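Local coordinates for protein putative mandelate racemase (Zymomonas mobilis, PDB 2OX4) that probably acts as a magnesium-dependent lyase (dehydratase) of the mandelate racemase group within the enolase superfamily, at residues 201-206 with 233-238; 148-153 with 196-201; 128-131 with 136-139; 339-344 with 365-370. All blocks are in the same frame, centred on the assembly; numbering follows the deposited sequence.

Contact 1 of 4, residues 201-206 with 233-238; sequences AIRNAV and EEFNIF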
loop_
_atom_site.group_PDB
_atom_site.type_symbol
_atom_site.label_atom_id
_atom_site.label_comp_id
_atom_site.label_asym_id
_atom_site.label_seq_id
_atom_site.Cartn_x
_atom_site.Cartn_y
_atom_site.Cartn_z
ATOM N N ALA C 201 9.156 -40.746 -11.079
ATOM C CA ALA C 201 9.518 -42.104 -10.651
ATOM C C ALA C 201 8.888 -42.466 -9.305
ATOM O O ALA C 201 8.304 -43.546 -9.149
ATOM C CB ALA C 201 11.028 -42.253 -10.577
ATOM N N ILE C 202 9.022 -41.559 -8.340
ATOM C CA ILE C 202 8.454 -41.760 -7.013
ATOM C C ILE C 202 6.929 -41.846 -7.077
ATOM O O ILE C 202 6.351 -42.775 -6.519
ATOM C CB ILE C 202 8.897 -40.668 -6.016
ATOM C CG1 ILE C 202 10.398 -40.784 -5.713
ATOM C CG2 ILE C 202 8.112 -40.777 -4.724
ATOM C CD1 ILE C 202 11.035 -39.479 -5.151
ATOM N N ARG C 203 6.286 -40.901 -7.771
ATOM C CA ARG C 203 4.820 -40.863 -7.860
ATOM C C ARG C 203 4.243 -42.114 -8.539
ATOM O O ARG C 203 3.237 -42.681 -8.087
ATOM C CB ARG C 203 4.337 -39.601 -8.588
ATOM C CG ARG C 203 2.833 -39.553 -8.903
ATOM C CD ARG C 203 1.947 -39.568 -7.642
ATOM N NE ARG C 203 1.987 -38.302 -6.894
ATOM C CZ ARG C 203 1.887 -38.197 -5.569
ATOM N NH1 ARG C 203 1.749 -39.282 -4.811
ATOM N NH2 ARG C 203 1.939 -36.993 -4.993
ATOM N N ASN C 204 4.874 -42.523 -9.630
ATOM C CA ASN C 204 4.538 -43.796 -10.280
ATOM C C ASN C 204 4.658 -45.009 -9.352
ATOM O O ASN C 204 3.820 -45.918 -9.405
ATOM C CB ASN C 204 5.411 -44.003 -11.524
ATOM C CG ASN C 204 4.985 -43.126 -12.697
ATOM O OD1 ASN C 204 3.878 -42.585 -12.721
ATOM N ND2 ASN C 204 5.861 -43.016 -13.697
ATOM N N ALA C 205 5.701 -45.030 -8.529
ATOM C CA ALA C 205 5.946 -46.141 -7.607
ATOM C C ALA C 205 4.963 -46.179 -6.430
ATOM O O ALA C 205 4.435 -47.245 -6.099
ATOM C CB ALA C 205 7.380 -46.130 -7.110
ATOM N N VAL C 206 4.714 -45.027 -5.805
ATOM C CA VAL C 206 3.931 -44.991 -4.567
ATOM C C VAL C 206 2.419 -44.785 -4.762
ATOM O O VAL C 206 1.635 -45.030 -3.839
ATOM C CB VAL C 206 4.482 -43.959 -3.531
ATOM C CG1 VAL C 206 5.939 -44.219 -3.224
ATOM C CG2 VAL C 206 4.275 -42.506 -4.020
ATOM N N GLU C 233 4.206 -29.486 -10.872
ATOM C CA GLU C 233 2.892 -29.261 -10.263
ATOM C C GLU C 233 1.869 -30.349 -10.613
ATOM O O GLU C 233 1.029 -30.697 -9.780
ATOM C CB GLU C 233 2.346 -27.866 -10.563
ATOM C CG GLU C 233 2.282 -27.502 -12.039
ATOM C CD GLU C 233 1.716 -26.113 -12.280
ATOM O OE1 GLU C 233 1.596 -25.726 -13.462
ATOM O OE2 GLU C 233 1.398 -25.408 -11.293
ATOM N N GLU C 234 1.974 -30.906 -11.821
ATOM C CA GLU C 234 1.116 -32.021 -12.254
ATOM C C GLU C 234 1.170 -33.274 -11.353
ATOM O O GLU C 234 0.263 -34.106 -11.385
ATOM C CB GLU C 234 1.438 -32.402 -13.699
ATOM C CG GLU C 234 2.807 -33.041 -13.871
ATOM C CD GLU C 234 3.270 -33.028 -15.311
ATOM O OE1 GLU C 234 3.887 -32.021 -15.727
ATOM O OE2 GLU C 234 3.009 -34.025 -16.019
ATOM N N PHE C 235 2.217 -33.394 -10.542
ATOM C CA PHE C 235 2.414 -34.590 -9.731
ATOM C C PHE C 235 1.818 -34.512 -8.327
ATOM O O PHE C 235 2.103 -35.382 -7.499
ATOM C CB PHE C 235 3.897 -34.949 -9.652
ATOM C CG PHE C 235 4.515 -35.234 -10.993
ATOM C CD1 PHE C 235 5.442 -34.357 -11.546
ATOM C CD2 PHE C 235 4.156 -36.376 -11.711
ATOM C CE1 PHE C 235 6.016 -34.609 -12.796
ATOM C CE2 PHE C 235 4.723 -36.640 -12.962
ATOM C CZ PHE C 235 5.655 -35.758 -13.504
ATOM N N ASN C 236 1.010 -33.481 -8.068
ATOM C CA ASN C 236 0.359 -33.287 -6.762
ATOM C C ASN C 236 1.356 -33.241 -5.595
ATOM O O ASN C 236 1.422 -34.150 -4.763
ATOM C CB ASN C 236 -0.747 -34.338 -6.525
ATOM C CG ASN C 236 -1.526 -34.103 -5.228
ATOM O OD1 ASN C 236 -1.832 -35.050 -4.494
ATOM N ND2 ASN C 236 -1.847 -32.839 -4.943
ATOM N N ILE C 237 2.149 -32.177 -5.558
ATOM C CA ILE C 237 3.173 -32.009 -4.532
ATOM C C ILE C 237 2.504 -31.480 -3.268
ATOM O O ILE C 237 1.756 -30.513 -3.320
ATOM C CB ILE C 237 4.284 -31.040 -5.037
ATOM C CG1 ILE C 237 4.878 -31.557 -6.353
ATOM C CG2 ILE C 237 5.365 -30.801 -3.976
ATOM C CD1 ILE C 237 5.417 -32.979 -6.272
ATOM N N PHE C 238 2.763 -32.136 -2.136
ATOM C CA PHE C 238 2.065 -31.854 -0.888
ATOM C C PHE C 238 2.455 -30.450 -0.393
ATOM O O PHE C 238 1.598 -29.607 -0.135
ATOM C CB PHE C 238 2.467 -32.907 0.156
ATOM C CG PHE C 238 1.563 -32.965 1.346
ATOM C CD1 PHE C 238 0.205 -33.253 1.199
ATOM C CD2 PHE C 238 2.067 -32.742 2.618
ATOM C CE1 PHE C 238 -0.631 -33.316 2.301
ATOM C CE2 PHE C 238 1.230 -32.793 3.743
ATOM C CZ PHE C 238 -0.115 -33.081 3.586
#

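Contact 2 of 4, residues 148-153 with 196-201; sequences EEYAEE and VERVEA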
loop_
_atom_site.group_PDB
_atom_site.type_symbol
_atom_site.label_atom_id
_atom_site.label_comp_id
_atom_site.label_asym_id
_atom_site.label_seq_id
_atom_site.Cartn_x
_atom_site.Cartn_y
_atom_site.Cartn_z
ATOM N N GLU C 148 15.651 -44.565 -10.464
ATOM C CA GLU C 148 15.077 -45.788 -9.888
ATOM C C GLU C 148 15.415 -45.902 -8.414
ATOM O O GLU C 148 14.665 -46.508 -7.649
ATOM C CB GLU C 148 15.570 -47.041 -10.632
ATOM C CG GLU C 148 15.039 -47.163 -12.057
ATOM C CD GLU C 148 15.892 -46.414 -13.084
ATOM O OE1 GLU C 148 17.019 -45.975 -12.736
ATOM O OE2 GLU C 148 15.426 -46.266 -14.238
ATOM N N GLU C 149 16.542 -45.313 -8.017
ATOM C CA GLU C 149 16.949 -45.309 -6.622
ATOM C C GLU C 149 16.011 -44.451 -5.772
ATOM O O GLU C 149 15.739 -44.779 -4.620
ATOM C CB GLU C 149 18.393 -44.839 -6.475
ATOM C CG GLU C 149 19.355 -45.542 -7.427
ATOM C CD GLU C 149 20.787 -45.103 -7.227
ATOM O OE1 GLU C 149 21.604 -45.935 -6.790
ATOM O OE2 GLU C 149 21.097 -43.926 -7.497
ATOM N N TYR C 150 15.515 -43.363 -6.362
ATOM C CA TYR C 150 14.517 -42.518 -5.716
ATOM C C TYR C 150 13.191 -43.265 -5.508
ATOM O O TYR C 150 12.655 -43.279 -4.400
ATOM C CB TYR C 150 14.341 -41.203 -6.501
ATOM C CG TYR C 150 15.518 -40.261 -6.335
ATOM C CD1 TYR C 150 15.440 -39.151 -5.493
ATOM C CD2 TYR C 150 16.718 -40.486 -7.008
ATOM C CE1 TYR C 150 16.529 -38.299 -5.324
ATOM C CE2 TYR C 150 17.807 -39.638 -6.849
ATOM C CZ TYR C 150 17.698 -38.538 -6.011
ATOM O OH TYR C 150 18.781 -37.712 -5.855
ATOM N N ALA C 151 12.688 -43.912 -6.558
ATOM C CA ALA C 151 11.515 -44.778 -6.438
ATOM C C ALA C 151 11.706 -45.892 -5.392
ATOM O O ALA C 151 10.808 -46.131 -4.584
ATOM C CB ALA C 151 11.117 -45.346 -7.784
ATOM N N GLU C 152 12.884 -46.523 -5.393
ATOM C CA GLU C 152 13.226 -47.625 -4.468
ATOM C C GLU C 152 13.195 -47.192 -3.000
ATOM O O GLU C 152 12.637 -47.893 -2.158
ATOM C CB GLU C 152 14.634 -48.168 -4.769
ATOM C CG GLU C 152 14.727 -49.244 -5.843
ATOM C CD GLU C 152 16.168 -49.459 -6.336
ATOM O OE1 GLU C 152 16.348 -49.822 -7.521
ATOM O OE2 GLU C 152 17.116 -49.263 -5.541
ATOM N N GLU C 153 13.805 -46.043 -2.701
ATOM C CA GLU C 153 13.834 -45.516 -1.338
ATOM C C GLU C 153 12.423 -45.167 -0.861
ATOM O O GLU C 153 12.078 -45.441 0.297
ATOM C CB GLU C 153 14.762 -44.296 -1.211
ATOM C CG GLU C 153 16.255 -44.554 -1.471
ATOM C CD GLU C 153 16.739 -45.889 -0.940
ATOM O OE1 GLU C 153 16.971 -46.814 -1.756
ATOM O OE2 GLU C 153 16.886 -46.004 0.294
ATOM N N VAL C 196 12.299 -33.605 -12.466
ATOM C CA VAL C 196 11.014 -34.155 -12.891
ATOM C C VAL C 196 11.042 -35.692 -12.915
ATOM O O VAL C 196 10.110 -36.331 -12.422
ATOM C CB VAL C 196 10.574 -33.626 -14.275
ATOM C CG1 VAL C 196 9.400 -34.430 -14.818
ATOM C CG2 VAL C 196 10.173 -32.147 -14.188
ATOM N N GLU C 197 12.102 -36.276 -13.479
ATOM C CA GLU C 197 12.152 -37.745 -13.626
ATOM C C GLU C 197 12.141 -38.445 -12.261
ATOM O O GLU C 197 11.563 -39.523 -12.127
ATOM C CB GLU C 197 13.344 -38.213 -14.487
ATOM C CG GLU C 197 14.699 -38.124 -13.799
ATOM C CD GLU C 197 15.846 -38.610 -14.668
ATOM O OE1 GLU C 197 16.930 -38.879 -14.108
ATOM O OE2 GLU C 197 15.665 -38.692 -15.901
ATOM N N ARG C 198 12.760 -37.815 -11.259
ATOM C CA ARG C 198 12.786 -38.348 -9.900
ATOM C C ARG C 198 11.412 -38.261 -9.234
ATOM O O ARG C 198 10.938 -39.246 -8.664
ATOM C CB ARG C 198 13.860 -37.658 -9.060
ATOM C CG ARG C 198 15.272 -38.027 -9.456
ATOM C CD ARG C 198 16.283 -36.992 -9.029
ATOM N NE ARG C 198 17.637 -37.398 -9.402
ATOM C CZ ARG C 198 18.743 -36.724 -9.106
ATOM N NH1 ARG C 198 18.674 -35.577 -8.441
ATOM N NH2 ARG C 198 19.927 -37.188 -9.494
ATOM N N VAL C 199 10.764 -37.097 -9.328
ATOM C CA VAL C 199 9.408 -36.928 -8.795
ATOM C C VAL C 199 8.423 -37.880 -9.474
ATOM O O VAL C 199 7.625 -38.551 -8.800
ATOM C CB VAL C 199 8.899 -35.458 -8.952
ATOM C CG1 VAL C 199 7.415 -35.358 -8.560
ATOM C CG2 VAL C 199 9.759 -34.501 -8.116
ATOM N N GLU C 200 8.502 -37.951 -10.804
ATOM C CA GLU C 200 7.679 -38.871 -11.595
ATOM C C GLU C 200 7.891 -40.349 -11.223
ATOM O O GLU C 200 6.916 -41.103 -11.076
ATOM C CB GLU C 200 7.954 -38.669 -13.086
ATOM C CG GLU C 200 6.992 -39.403 -13.997
ATOM C CD GLU C 200 6.979 -38.835 -15.396
ATOM O OE1 GLU C 200 5.876 -38.724 -15.971
ATOM O OE2 GLU C 200 8.068 -38.494 -15.916
ATOM N N ALA C 201 9.156 -40.746 -11.079
ATOM C CA ALA C 201 9.518 -42.104 -10.651
ATOM C C ALA C 201 8.888 -42.466 -9.305
ATOM O O ALA C 201 8.304 -43.546 -9.149
ATOM C CB ALA C 201 11.028 -42.253 -10.577
#

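Contact 3 of 4, residues 128-131 with 136-139; sequences VYAS and GWGK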
loop_
_atom_site.group_PDB
_atom_site.type_symbol
_atom_site.label_atom_id
_atom_site.label_comp_id
_atom_site.label_asym_id
_atom_site.label_seq_id
_atom_site.Cartn_x
_atom_site.Cartn_y
_atom_site.Cartn_z
ATOM N N VAL C 128 3.365 -39.022 10.261
ATOM C CA VAL C 128 4.806 -38.863 10.062
ATOM C C VAL C 128 5.161 -39.020 8.584
ATOM O O VAL C 128 4.551 -39.823 7.876
ATOM C CB VAL C 128 5.621 -39.907 10.890
ATOM C CG1 VAL C 128 7.097 -39.638 10.771
ATOM C CG2 VAL C 128 5.211 -39.887 12.371
ATOM N N TYR C 129 6.141 -38.247 8.116
ATOM C CA TYR C 129 6.757 -38.514 6.821
ATOM C C TYR C 129 8.204 -38.976 6.925
ATOM O O TYR C 129 8.931 -38.596 7.850
ATOM C CB TYR C 129 6.595 -37.328 5.840
ATOM C CG TYR C 129 7.415 -36.060 6.083
ATOM C CD1 TYR C 129 8.749 -35.958 5.669
ATOM C CD2 TYR C 129 6.823 -34.933 6.654
ATOM C CE1 TYR C 129 9.486 -34.787 5.873
ATOM C CE2 TYR C 129 7.546 -33.760 6.842
ATOM C CZ TYR C 129 8.861 -33.683 6.433
ATOM O OH TYR C 129 9.551 -32.510 6.623
ATOM N N ALA C 130 8.603 -39.824 5.982
ATOM C CA ALA C 130 9.971 -40.285 5.875
ATOM C C ALA C 130 10.815 -39.256 5.127
ATOM O O ALA C 130 10.573 -39.005 3.945
ATOM C CB ALA C 130 9.993 -41.628 5.126
ATOM N N SER C 131 11.821 -38.708 5.810
ATOM C CA SER C 131 12.497 -37.501 5.356
ATOM C C SER C 131 13.883 -37.731 4.767
ATOM O O SER C 131 14.726 -38.395 5.386
ATOM C CB SER C 131 12.614 -36.494 6.492
ATOM O OG SER C 131 13.096 -35.254 5.995
ATOM N N GLY C 136 19.145 -42.111 1.220
ATOM C CA GLY C 136 18.832 -43.485 1.592
ATOM C C GLY C 136 17.891 -43.589 2.781
ATOM O O GLY C 136 18.070 -42.904 3.801
ATOM N N TRP C 137 16.888 -44.451 2.648
ATOM C CA TRP C 137 16.084 -44.889 3.784
ATOM C C TRP C 137 16.512 -46.302 4.222
ATOM O O TRP C 137 15.804 -47.268 3.961
ATOM C CB TRP C 137 14.597 -44.856 3.400
ATOM C CG TRP C 137 13.690 -44.877 4.598
ATOM C CD1 TRP C 137 12.942 -45.925 5.041
ATOM C CD2 TRP C 137 13.452 -43.796 5.514
ATOM N NE1 TRP C 137 12.254 -45.571 6.174
ATOM C CE2 TRP C 137 12.550 -44.269 6.489
ATOM C CE3 TRP C 137 13.917 -42.476 5.604
ATOM C CZ2 TRP C 137 12.095 -43.469 7.539
ATOM C CZ3 TRP C 137 13.465 -41.681 6.652
ATOM C CH2 TRP C 137 12.564 -42.183 7.605
ATOM N N GLY C 138 17.645 -46.432 4.915
ATOM C CA GLY C 138 17.781 -45.982 6.291
ATOM C C GLY C 138 19.184 -45.898 6.874
ATOM O O GLY C 138 19.672 -44.802 7.144
ATOM N N LYS C 139 19.831 -47.042 7.097
ATOM C CA LYS C 139 20.954 -47.084 8.049
ATOM C C LYS C 139 22.379 -47.025 7.482
ATOM O O LYS C 139 23.350 -46.913 8.241
ATOM C CB LYS C 139 20.786 -48.195 9.090
ATOM C CG LYS C 139 21.386 -49.537 8.733
ATOM C CD LYS C 139 21.417 -50.428 9.965
ATOM C CE LYS C 139 20.006 -50.807 10.415
ATOM N NZ LYS C 139 19.831 -50.713 11.891
#

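Contact 4 of 4, residues 339-344 with 365-370; sequences CIHEHH and GRYKVP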
loop_
_atom_site.group_PDB
_atom_site.type_symbol
_atom_site.label_atom_id
_atom_site.label_comp_id
_atom_site.label_asym_id
_atom_site.label_seq_id
_atom_site.Cartn_x
_atom_site.Cartn_y
_atom_site.Cartn_z
ATOM N N CYS C 339 0.484 -30.059 11.156
ATOM C CA CYS C 339 0.364 -30.630 9.808
ATOM C C CYS C 339 0.824 -32.109 9.781
ATOM O O CYS C 339 0.030 -33.025 9.515
ATOM C CB CYS C 339 1.203 -29.811 8.808
ATOM S SG CYS C 339 1.194 -30.502 7.144
ATOM N N ILE C 340 2.100 -32.325 10.074
ATOM C CA ILE C 340 2.759 -33.633 9.870
ATOM C C ILE C 340 4.112 -33.587 10.589
ATOM O O ILE C 340 4.640 -32.498 10.858
ATOM C CB ILE C 340 2.906 -33.968 8.357
ATOM C CG1 ILE C 340 3.228 -35.457 8.148
ATOM C CG2 ILE C 340 3.897 -33.018 7.652
ATOM C CD1 ILE C 340 3.142 -35.899 6.693
ATOM N N HIS C 341 4.643 -34.751 10.954
ATOM C CA HIS C 341 5.929 -34.821 11.658
ATOM C C HIS C 341 7.049 -35.339 10.740
ATOM O O HIS C 341 6.875 -36.320 10.015
ATOM C CB HIS C 341 5.817 -35.704 12.912
ATOM C CG HIS C 341 7.113 -35.851 13.651
ATOM N ND1 HIS C 341 7.482 -35.010 14.677
ATOM C CD2 HIS C 341 8.142 -36.718 13.485
ATOM C CE1 HIS C 341 8.676 -35.358 15.122
ATOM N NE2 HIS C 341 9.100 -36.392 14.415
ATOM N N GLU C 342 8.194 -34.669 10.776
ATOM C CA GLU C 342 9.350 -35.051 9.981
ATOM C C GLU C 342 10.157 -36.106 10.723
ATOM O O GLU C 342 10.634 -35.866 11.845
ATOM C CB GLU C 342 10.253 -33.843 9.749
ATOM C CG GLU C 342 11.518 -34.208 8.998
ATOM C CD GLU C 342 12.395 -33.013 8.670
ATOM O OE1 GLU C 342 12.332 -31.977 9.378
ATOM O OE2 GLU C 342 13.164 -33.129 7.698
ATOM N N HIS C 343 10.337 -37.264 10.095
ATOM C CA HIS C 343 11.222 -38.267 10.686
ATOM C C HIS C 343 12.447 -38.474 9.809
ATOM O O HIS C 343 12.352 -39.033 8.711
ATOM C CB HIS C 343 10.485 -39.585 10.962
ATOM C CG HIS C 343 11.301 -40.567 11.744
ATOM N ND1 HIS C 343 11.842 -40.269 12.979
ATOM C CD2 HIS C 343 11.686 -41.836 11.460
ATOM C CE1 HIS C 343 12.518 -41.316 13.425
ATOM N NE2 HIS C 343 12.452 -42.272 12.517
ATOM N N HIS C 344 13.587 -37.977 10.299
ATOM C CA HIS C 344 14.782 -37.808 9.481
ATOM C C HIS C 344 15.527 -39.121 9.400
ATOM O O HIS C 344 15.599 -39.874 10.386
ATOM C CB HIS C 344 15.691 -36.721 10.060
ATOM C CG HIS C 344 16.644 -36.135 9.064
ATOM N ND1 HIS C 344 17.702 -36.845 8.534
ATOM C CD2 HIS C 344 16.712 -34.896 8.517
ATOM C CE1 HIS C 344 18.376 -36.074 7.700
ATOM N NE2 HIS C 344 17.797 -34.885 7.672
ATOM N N GLY C 365 4.063 -45.641 10.434
ATOM C CA GLY C 365 4.004 -44.245 9.991
ATOM C C GLY C 365 3.359 -43.270 10.971
ATOM O O GLY C 365 3.031 -42.137 10.600
ATOM N N ARG C 366 3.175 -43.702 12.216
ATOM C CA ARG C 366 2.546 -42.881 13.262
ATOM C C ARG C 366 3.496 -42.701 14.453
ATOM O O ARG C 366 4.176 -43.643 14.856
ATOM C CB ARG C 366 1.248 -43.529 13.777
ATOM C CG ARG C 366 0.231 -43.951 12.723
ATOM C CD ARG C 366 -0.222 -42.795 11.830
ATOM N NE ARG C 366 -1.112 -41.848 12.506
ATOM C CZ ARG C 366 -1.756 -40.865 11.882
ATOM N NH1 ARG C 366 -2.550 -40.047 12.565
ATOM N NH2 ARG C 366 -1.614 -40.705 10.569
ATOM N N TYR C 367 3.515 -41.500 15.034
ATOM C CA TYR C 367 4.224 -41.265 16.293
ATOM C C TYR C 367 3.270 -41.053 17.471
ATOM O O TYR C 367 2.264 -40.359 17.346
ATOM C CB TYR C 367 5.111 -40.019 16.175
ATOM C CG TYR C 367 6.613 -40.260 16.152
ATOM C CD1 TYR C 367 7.411 -39.594 15.229
ATOM C CD2 TYR C 367 7.235 -41.127 17.059
ATOM C CE1 TYR C 367 8.787 -39.767 15.198
ATOM C CE2 TYR C 367 8.617 -41.317 17.030
ATOM C CZ TYR C 367 9.382 -40.635 16.097
ATOM O OH TYR C 367 10.750 -40.791 16.040
ATOM N N LYS C 368 3.611 -41.614 18.627
ATOM C CA LYS C 368 2.983 -41.218 19.889
ATOM C C LYS C 368 3.950 -40.375 20.718
ATOM O O LYS C 368 5.159 -40.600 20.690
ATOM C CB LYS C 368 2.544 -42.456 20.678
ATOM C CG LYS C 368 1.217 -43.044 20.202
ATOM C CD LYS C 368 0.926 -44.368 20.884
ATOM C CE LYS C 368 -0.254 -45.075 20.232
ATOM N NZ LYS C 368 -1.534 -44.349 20.453
ATOM N N VAL C 369 3.421 -39.406 21.457
ATOM C CA VAL C 369 4.264 -38.593 22.344
ATOM C C VAL C 369 4.762 -39.453 23.517
ATOM O O VAL C 369 4.015 -40.313 24.007
ATOM C CB VAL C 369 3.503 -37.337 22.849
ATOM C CG1 VAL C 369 2.393 -37.714 23.840
ATOM C CG2 VAL C 369 4.465 -36.306 23.441
ATOM N N PRO C 370 6.030 -39.260 23.950
ATOM C CA PRO C 370 6.435 -39.919 25.204
ATOM C C PRO C 370 5.529 -39.548 26.385
ATOM O O PRO C 370 4.984 -38.439 26.446
ATOM C CB PRO C 370 7.862 -39.398 25.437
ATOM C CG PRO C 370 8.356 -39.040 24.054
ATOM C CD PRO C 370 7.141 -38.498 23.345
#

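Contact 1 of 4, residues 201-206 with 233-238
R203 in the final turns of helix 189-206 faces F235 in the turn that leads into strand 237-241, with 7.0 Å between their CA atoms. The polar part of the contact is one arginine bonding to main-chain oxygens. R203 leaves the helix with CG anti to its backbone N, and bends at chi2 (62°) and chi3 bring the guanidinium edge-on to the turn. NE and NH2 grip the same atom from the side: F235 O lies 3.0 Å from R203 NE and 3.0 Å from R203 NH2, almost exactly in the guanidinium plane. NH2 approaches within the carbonyl plane, whereas NE is tilted 30° from it. R203 NH2 makes a second, weak bond to N236 O at 2.9 Å, bent to 120° at the hydrogen. The remaining nitrogen, NH1, bonds to V210 O and G207 O, and this spread of neutral carbonyls is likely to stabilise the positive charge. Nearer the helix, R203 CG rests obliquely by F235 CD2, while CG of E234 sits over one face of that phenyl ring. A leucine in place of R203 would probably leave F235 O without either of these donors and free the turn to shift. Helix 189-206 is thereby tied to the start of strand 237-241, one strand beyond the one that follows this helix, on the outer wall of the (beta/alpha)-barrel of the enolase superfamily.

Contact 2 of 4, residues 148-153 with 196-201
The planes of the Y150 ring and the R198 guanidinium are 15° apart, but the groups are displaced, the guanidinium lying over the hydroxyl, where two outer helices of the enolase-type (beta/alpha)-barrel, 147-159 and 189-206, pack side by side. One face of the phenol carries the arginine's aliphatic chain: R198 CD stands 3.8 Å from the centroid of the Y150 ring, close to its normal, in a CH-pi contact. Further out the roles reverse, and Y150 OH sits over the centre of one guanidinium face. Extended from CG to NE, R198 crosses the ring at a slant, starting with its CG over Y150 CG and continuing until NE lies 3.4 Å from Y150 CE2. Both side chains leave their helices with CG beside the backbone N (chi1 -73° for Y150, -71° for R198).

The nearness of Y150 OH and R198 NH1 (3.4 Å) is not a hydrogen bond, because the hydroxyl lies above the guanidinium and not at its edge. Their polar ends are satisfied by loop carbonyls: Y150 OH by K144 O, and R198 by V169 O and H172 O through NH1 and G145 O through NH2. These bonds fix the far ends of both side chains. Where the helices come nearest, small residues meet: A151 CB lies 4.2 Å from A201 CB and only 3.6 Å from A201 O.

Contact 3 of 4, residues 128-131 with 136-139
A130 presses its methyl group onto the indole of W137. Its CB lies 3.6 Å from the centroid of the six-membered ring of W137 and only 11° off the ring normal, a CH-pi contact over the face, shifted somewhat toward the rim at CH2. The same corner of the indole also meets main chain: W137 CH2 is 3.6 Å from A130 CA, and W137 CZ3 lies 3.5 Å from S131 N, approached obliquely. The indole is carried to the strand because CG of W137 stands anti to the backbone N (chi1 -162°). Strand 126-131 belongs to the (beta/alpha)-barrel of the enolase superfamily, and the loop bearing W137 folds back over its end before helix 147-159 begins.

Further out, NE1 bonds to E160 OE1 and limits the turning of the indole, the rings of W137 and Y162 meet edge-to-face, and the backbone N of W137, bonded to E153 OE2, holds the loop. An alanine in place of W137 would probably leave the A130 methyl with a gap above it and strip E160 OE1 of the indole N-H it receives. S131 turns its CB away from the tryptophan, and its OG bonds to E342 OE2. The S131 side chain stands about 6 Å from those of the metal ligands E215 and E241, and about 7 Å from the bound magnesium.

Contact 4 of 4, residues 339-344 with 365-370
H341 and H343 both carry CG anti to the backbone N, which projects their imidazoles in company from the same side of strand 341-344 toward Y367. The tyrosine answers with an unusual first torsion, chi1 -110°, between the staggered positions, and so drives its ring edge-first toward the two histidines. Against H341 the pair is offset edge-to-face, with the edge of the phenol toward the imidazole face, planes at 85° and centroids 5.0 Å apart. The touching atoms are Y367 CD1, 3.4 Å from H341 CD2, and Y367 CE1, 3.5 Å from H341 NE2. Further along the phenol H343 takes over: its ring again offers a face to the tyrosine edge, with planes at 86° and 5.5 Å between centroids, and H343 CE1 comes to 3.2 Å from Y367 OH. The three rings form an aromatic cluster in which each imidazole stands nearly upright to the phenol.

The nitrogens of this buried cluster are well supplied. E325 OE2 is shared by H341 NE2 and H343 ND1, while E332 OE1 holds H341 ND1 and Q361 OE1 holds H343 NE2, so the rotation of both imidazoles is fixed; Y367 OH bonds to Y360 O. Within the barrel sheet, strand 341-344 pairs in parallel with strand 126-131, which pairs antiparallel with the short strand 366-367, and helix 322-333 closes over the cluster with E325, S328 and L329.

Followed from the N terminus, the contacts come in series; none crosses or encloses another. Contact 3 closes a tight loop after strand 126-131. Contact 2 then joins helix 147-159 to helix 189-206, and contact 1 begins at A201, where contact 2 ends, carrying the same helix on to the turn before strand 237-241. Contact 4, about 100 residues later, brings strand 341-344 to segment 365-370. The pieces also touch: F235 packs on V199, V128 on H343 and F238 on C339, and the backbones of Y129 and H341 are hydrogen-bonded. Together they tie two outer helices to the barrel strands; contact 3 lies nearest the magnesium.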